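Local coordinates for PHOX (Pseudomonas fluorescens, PDB 4A9V), which hydrolyses phosphate monoesters as an alkaline phosphatase of beta-propeller fold, using an iron-calcium cofactor for phosphotransfer, at residues G557-F560 / P561-P565; E422-V425 / Y426-L430; A452-P455 / S456-A459. One frame throughout, in Å; residues are numbered along the deposited sequence.

Contact 1: G557-F560 / P561-P565; sequences GSTF and PEHLP
T559 grips H563 at two points. The backbone N of H563 donates to T559 O at 2.8 Å, and T559 OG1 and H563 ND1 share a hydrogen bond of 2.8 Å, in which either could be the donor; the hydroxyl lies at the edge of the imidazole, in its plane. It can do so because chi1 of 54° sets OG1 between the backbone N and the carbonyl carbon of T559. Two waters extend the link to L564: the first donates to T559 O and accepts from L564 N, the second lies between T559 OG1 and L564 O, donating to the latter. Overlapping the start of this turn, S558 OG accepts from F560 N in an ST turn and is also bonded to D22. The peptide between F560 and P561 is cis, and P561 CB stands 3.8 Å from the F560 ring centroid, 10° off its normal, a CH-pi contact. I24, P528 and M574 also pack against the ring. A leucine here removes the flat face under P561 CB and would probably leave a gap between P561 and those neighbours. This surface turn, between strands 544-550 and 572-578, is thus held by direct and water-mediated bonds and by a proline CH-pi contact.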
loop_
_atom_site.group_PDB
_atom_site.type_symbol
_atom_site.label_atom_id
_atom_site.label_comp_id
_atom_site.label_asym_id
_atom_site.label_seq_id
_atom_site.Cartn_x
_atom_site.Cartn_y
_atom_site.Cartn_z
ATOM N N GLY A 557 15.365 -0.254 18.561
ATOM C CA GLY A 557 14.778 -0.436 19.894
ATOM C C GLY A 557 13.797 -1.597 20.085
ATOM O O GLY A 557 13.029 -1.604 21.049
ATOM N N SER A 558 13.884 -2.622 19.242
ATOM C CA SER A 558 12.950 -3.749 19.309
ATOM C C SER A 558 13.669 -5.085 19.185
ATOM O O SER A 558 14.659 -5.203 18.457
ATOM C CB SER A 558 11.889 -3.627 18.206
ATOM O OG SER A 558 10.949 -4.689 18.261
ATOM N N THR A 559 13.092 -6.111 19.808
ATOM C CA THR A 559 13.488 -7.491 19.554
ATOM C C THR A 559 12.267 -8.341 19.160
ATOM O O THR A 559 12.316 -9.567 19.171
ATOM C CB THR A 559 14.187 -8.096 20.790
ATOM O OG1 THR A 559 13.356 -7.939 21.946
ATOM C CG2 THR A 559 15.531 -7.411 21.047
ATOM N N PHE A 560 11.196 -7.671 18.745
ATOM C CA PHE A 560 9.944 -8.336 18.376
ATOM C C PHE A 560 10.129 -9.132 17.080
ATOM O O PHE A 560 10.721 -8.616 16.131
ATOM C CB PHE A 560 8.875 -7.257 18.174
ATOM C CG PHE A 560 7.531 -7.789 17.791
ATOM C CD1 PHE A 560 7.208 -8.009 16.464
ATOM C CD2 PHE A 560 6.583 -8.052 18.759
ATOM C CE1 PHE A 560 5.961 -8.496 16.115
ATOM C CE2 PHE A 560 5.344 -8.562 18.421
ATOM C CZ PHE A 560 5.024 -8.753 17.094
ATOM N N PRO A 561 9.537 -10.342 16.985
ATOM C CA PRO A 561 8.645 -10.984 17.937
ATOM C C PRO A 561 9.319 -11.974 18.887
ATOM O O PRO A 561 8.673 -12.437 19.822
ATOM C CB PRO A 561 7.668 -11.737 17.034
ATOM C CG PRO A 561 8.494 -12.124 15.857
ATOM C CD PRO A 561 9.457 -10.983 15.656
ATOM N N GLU A 562 10.533 -12.417 18.577
ATOM C CA GLU A 562 11.118 -13.544 19.310
ATOM C C GLU A 562 11.660 -13.139 20.683
ATOM O O GLU A 562 11.785 -13.980 21.575
ATOM C CB GLU A 562 12.211 -14.222 18.484
ATOM C CG GLU A 562 11.697 -14.895 17.222
ATOM C CD GLU A 562 12.818 -15.297 16.284
ATOM O OE1 GLU A 562 13.275 -14.445 15.492
ATOM O OE2 GLU A 562 13.245 -16.469 16.335
ATOM N N HIS A 563 12.049 -11.875 20.817
ATOM C CA HIS A 563 12.599 -11.350 22.068
ATOM C C HIS A 563 13.704 -12.214 22.614
ATOM O O HIS A 563 13.807 -12.437 23.827
ATOM C CB HIS A 563 11.501 -11.163 23.101
ATOM C CG HIS A 563 10.453 -10.167 22.688
ATOM N ND1 HIS A 563 10.764 -8.935 22.236
ATOM C CD2 HIS A 563 9.076 -10.293 22.569
ATOM C CE1 HIS A 563 9.633 -8.273 21.940
ATOM N NE2 HIS A 563 8.602 -9.109 22.123
ATOM N N LEU A 564 14.618 -12.604 21.741
ATOM C CA LEU A 564 15.860 -13.209 22.182
ATOM C C LEU A 564 16.745 -12.124 22.776
ATOM O O LEU A 564 16.640 -10.962 22.397
ATOM C CB LEU A 564 16.562 -13.890 21.007
ATOM C CG LEU A 564 15.729 -14.942 20.268
ATOM C CD1 LEU A 564 16.517 -15.561 19.124
ATOM C CD2 LEU A 564 15.236 -16.024 21.217
ATOM N N PRO A 565 17.636 -12.495 23.705
ATOM C CA PRO A 565 18.541 -11.490 24.246
ATOM C C PRO A 565 19.449 -10.911 23.169
ATOM O O PRO A 565 20.030 -11.652 22.380
ATOM C CB PRO A 565 19.355 -12.254 25.297
ATOM C CG PRO A 565 19.149 -13.696 25.011
ATOM C CD PRO A 565 17.833 -13.825 24.307
HETATM O O HOH W 1 14.726 -11.598 18.955
HETATM O O HOH W 2 14.908 -9.000 24.002
#

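Contact 2: E422-V425 / Y426-L430; sequences EKNV and YGQIL
N424 reaches Y426, G427 and Q428 through both branches of its amide. Its OD1 takes two backbone donors, Y426 N at 3.2 Å and G427 N at 3.0 Å; the second bond is the straighter, with an N-H...O angle of 168°. Both donors come from the same face of the carboxamide plane, Y426 N standing well above it. On the other branch ND2 donates to Q428 OE1 at 2.9 Å, meeting a lone pair in the carbonyl plane of the glutamine, but the bond is bent and OE1 is tilted out of the asparagine's own amide plane. CG of N424 lies anti to the backbone N (chi1 174°), which extends the amide along the chain toward these partners. An asparagine carbonyl accepting from the main-chain N two residues on defines an Asx turn, and here it leads directly into strand 428-434 of an antiparallel sheet of the propeller. G427 takes the bend, where at its backbone angles a side chain would press on the preceding carbonyl O. Beside the turn, V425 CG2 sits over the centre of the Y426 ring, 3.6 Å from its centroid and 11° off the normal, a CH-pi contact between side chains that point the same way. Further out, D384 OD2 accepts from both N424 ND2 and Q428 NE2, tying the two amides together, and the Y426 hydroxyl is bonded to D502 O.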
loop_
_atom_site.group_PDB
_atom_site.type_symbol
_atom_site.label_atom_id
_atom_site.label_comp_id
_atom_site.label_asym_id
_atom_site.label_seq_id
_atom_site.Cartn_x
_atom_site.Cartn_y
_atom_site.Cartn_z
ATOM N N GLU A 422 -3.126 23.801 7.206
ATOM C CA GLU A 422 -1.721 23.996 6.872
ATOM C C GLU A 422 -0.858 23.085 7.737
ATOM O O GLU A 422 -1.235 22.732 8.853
ATOM C CB GLU A 422 -1.314 25.451 7.108
ATOM C CG GLU A 422 -1.258 25.807 8.585
ATOM C CD GLU A 422 -0.654 27.165 8.876
ATOM O OE1 GLU A 422 -0.271 27.882 7.925
ATOM O OE2 GLU A 422 -0.654 27.549 10.065
ATOM N N LYS A 423 0.328 22.748 7.244
ATOM C CA LYS A 423 1.348 22.116 8.077
ATOM C C LYS A 423 0.733 20.916 8.815
ATOM O O LYS A 423 0.798 20.796 10.038
ATOM C CB LYS A 423 1.959 23.128 9.049
ATOM C CG LYS A 423 2.643 24.282 8.339
ATOM C CD LYS A 423 3.153 25.342 9.304
ATOM C CE LYS A 423 3.711 26.545 8.558
ATOM N NZ LYS A 423 4.114 27.652 9.472
ATOM N N ASN A 424 0.126 20.028 8.039
ATOM C CA ASN A 424 -0.715 18.967 8.555
ATOM C C ASN A 424 0.136 17.777 9.002
ATOM O O ASN A 424 0.732 17.082 8.180
ATOM C CB ASN A 424 -1.667 18.554 7.432
ATOM C CG ASN A 424 -2.512 17.346 7.776
ATOM O OD1 ASN A 424 -2.726 17.025 8.948
ATOM N ND2 ASN A 424 -3.074 16.717 6.744
ATOM N N VAL A 425 0.254 17.599 10.315
ATOM C CA VAL A 425 1.061 16.520 10.863
ATOM C C VAL A 425 0.250 15.288 11.261
ATOM O O VAL A 425 0.833 14.267 11.624
ATOM C CB VAL A 425 1.924 16.994 12.055
ATOM C CG1 VAL A 425 2.797 18.171 11.644
ATOM C CG2 VAL A 425 1.065 17.348 13.259
ATOM N N TYR A 426 -1.078 15.381 11.204
ATOM C CA TYR A 426 -1.932 14.315 11.736
ATOM C C TYR A 426 -2.675 13.489 10.690
ATOM O O TYR A 426 -2.944 12.317 10.922
ATOM C CB TYR A 426 -2.949 14.868 12.728
ATOM C CG TYR A 426 -2.336 15.510 13.951
ATOM C CD1 TYR A 426 -1.685 14.746 14.908
ATOM C CD2 TYR A 426 -2.471 16.876 14.186
ATOM C CE1 TYR A 426 -1.156 15.330 16.050
ATOM C CE2 TYR A 426 -1.963 17.462 15.332
ATOM C CZ TYR A 426 -1.335 16.684 16.272
ATOM O OH TYR A 426 -0.826 17.300 17.398
ATOM N N GLY A 427 -3.116 14.131 9.610
ATOM C CA GLY A 427 -3.882 13.443 8.576
ATOM C C GLY A 427 -5.384 13.421 8.794
ATOM O O GLY A 427 -5.921 13.987 9.755
ATOM N N GLN A 428 -6.064 12.768 7.863
ATOM C CA GLN A 428 -7.513 12.743 7.832
ATOM C C GLN A 428 -7.951 11.594 6.919
ATOM O O GLN A 428 -7.131 11.031 6.184
ATOM C CB GLN A 428 -8.087 14.097 7.355
ATOM C CG GLN A 428 -7.706 14.508 5.932
ATOM C CD GLN A 428 -6.498 15.433 5.870
ATOM O OE1 GLN A 428 -5.747 15.567 6.833
ATOM N NE2 GLN A 428 -6.263 16.013 4.700
ATOM N N ILE A 429 -9.205 11.176 7.070
ATOM C CA ILE A 429 -9.782 10.151 6.201
ATOM C C ILE A 429 -10.916 10.767 5.394
ATOM O O ILE A 429 -11.886 11.315 5.946
ATOM C CB ILE A 429 -10.281 8.915 6.973
ATOM C CG1 ILE A 429 -9.138 8.328 7.804
ATOM C CG2 ILE A 429 -10.840 7.894 5.991
ATOM C CD1 ILE A 429 -9.527 7.119 8.632
ATOM N N LEU A 430 -10.756 10.694 4.080
ATOM C CA LEU A 430 -11.680 11.217 3.098
ATOM C C LEU A 430 -12.646 10.120 2.650
ATOM O O LEU A 430 -12.240 8.976 2.464
ATOM C CB LEU A 430 -10.853 11.707 1.910
ATOM C CG LEU A 430 -11.557 12.073 0.612
ATOM C CD1 LEU A 430 -12.473 13.271 0.789
ATOM C CD2 LEU A 430 -10.513 12.347 -0.453
#

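Contact 3: A452-P455 / S456-A459; sequences AGNP and SVHA
S456 is the first residue after P455 to meet N454: its backbone N makes a weak bond to N454 OD1 at 3.0 Å, and its CB rests 3.3 Å from the same oxygen. An asparagine OD1 bonded to the N two residues on gives an Asx turn, here closed by that weak bond and with a proline as its middle residue. At V457 the backbone N donates to N454 OD1 at 3.0 Å, from above the amide plane (57° out of it), and adds a weak bond to N454 O. CG of N454 is anti to the backbone N (chi1 -168°), which brings OD1 to the N-H groups of S456 and V457. The valine's CG2 comes alongside the same amide, 3.5 Å from N454 ND2. The main chain then curls back, so that H458 N bonds to N454 O at 2.8 Å. The H458 ring has V457 CG1 over the centre of one face, 3.5 Å above the plane, and NE2 is bonded to D502 OD1. A459 CB comes to 3.3 Å from P455 O. D502 also serves the asparagine, for N454 ND2 donates to the carbonyls of D502 and A504, while the side chain of Y426 packs on both N454 and H458. Lying away from the metal sites, the turn joins the loop that follows strand 443-451 to the 502-504 region. Its chemistry implies a division of labour at N454: OD1 and the backbone O collect N-H groups, with the bonds from V457 N to OD1 and from H458 N to O the firm ones, while ND2 binds the carbonyls of D502 and A504.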
loop_
_atom_site.group_PDB
_atom_site.type_symbol
_atom_site.label_atom_id
_atom_site.label_comp_id
_atom_site.label_asym_id
_atom_site.label_seq_id
_atom_site.Cartn_x
_atom_site.Cartn_y
_atom_site.Cartn_z
ATOM N N ALA A 452 -7.793 13.643 11.976
ATOM C CA ALA A 452 -6.996 13.242 13.121
ATOM C C ALA A 452 -6.398 14.467 13.798
ATOM O O ALA A 452 -6.170 15.497 13.168
ATOM C CB ALA A 452 -5.906 12.271 12.695
ATOM N N GLY A 453 -6.149 14.346 15.093
ATOM C CA GLY A 453 -5.553 15.432 15.844
ATOM C C GLY A 453 -5.236 15.009 17.257
ATOM O O GLY A 453 -5.415 13.850 17.634
ATOM N N ASN A 454 -4.756 15.966 18.041
ATOM C CA ASN A 454 -4.417 15.709 19.428
ATOM C C ASN A 454 -5.159 16.686 20.329
ATOM O O ASN A 454 -4.693 17.797 20.568
ATOM C CB ASN A 454 -2.909 15.839 19.659
ATOM C CG ASN A 454 -2.489 15.310 21.016
ATOM O OD1 ASN A 454 -3.222 15.457 22.002
ATOM N ND2 ASN A 454 -1.346 14.637 21.064
ATOM N N PRO A 455 -6.352 16.300 20.791
ATOM C CA PRO A 455 -7.162 17.201 21.607
ATOM C C PRO A 455 -6.650 17.345 23.039
ATOM O O PRO A 455 -7.127 18.211 23.764
ATOM C CB PRO A 455 -8.546 16.546 21.598
ATOM C CG PRO A 455 -8.287 15.107 21.306
ATOM C CD PRO A 455 -7.103 15.097 20.386
ATOM N N SER A 456 -5.638 16.570 23.414
ATOM C CA SER A 456 -4.971 16.768 24.699
ATOM C C SER A 456 -3.997 17.945 24.645
ATOM O O SER A 456 -3.923 18.744 25.577
ATOM C CB SER A 456 -4.236 15.497 25.122
ATOM O OG SER A 456 -5.151 14.505 25.541
ATOM N N VAL A 457 -3.320 18.088 23.512
ATOM C CA VAL A 457 -2.266 19.078 23.353
ATOM C C VAL A 457 -2.813 20.345 22.689
ATOM O O VAL A 457 -2.359 21.450 22.983
ATOM C CB VAL A 457 -1.115 18.495 22.514
ATOM C CG1 VAL A 457 -0.077 19.562 22.211
ATOM C CG2 VAL A 457 -0.483 17.303 23.224
ATOM N N HIS A 458 -3.822 20.180 21.837
ATOM C CA HIS A 458 -4.302 21.260 20.973
ATOM C C HIS A 458 -5.801 21.427 21.054
ATOM O O HIS A 458 -6.463 21.710 20.054
ATOM C CB HIS A 458 -3.875 21.017 19.525
ATOM C CG HIS A 458 -2.382 21.059 19.314
ATOM N ND1 HIS A 458 -1.644 22.166 19.541
ATOM C CD2 HIS A 458 -1.498 20.080 18.872
ATOM C CE1 HIS A 458 -0.362 21.918 19.216
ATOM N NE2 HIS A 458 -0.270 20.630 18.845
ATOM N N ALA A 459 -6.356 21.269 22.251
ATOM C CA ALA A 459 -7.795 21.391 22.446
ATOM C C ALA A 459 -8.334 22.683 21.841
ATOM O O ALA A 459 -7.775 23.757 22.058
ATOM C CB ALA A 459 -8.124 21.338 23.929
#

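In the fold
Along the chain the order is contact 2, contact 3, contact 1. Contacts 2 and 3 are neighbours, with centres 12 Å apart: the first leads into strand 428-434, the second follows strand 443-451, its antiparallel partner in the same sheet. They thus lie at adjoining ends of paired strands and join where G427 O lies 2.9 Å from A452 N, a probable hydrogen bond; D502 is bonded to residues of both. Contact 1 stands apart, in a surface loop between strands 544-550 and 572-578 of another sheet; the nearest atoms of contacts 1 and 2 are about 22 Å apart, as are those of contacts 1 and 3. Contact 2 is thus tied to contact 3 through the sheet, while contact 1 shapes a separate loop.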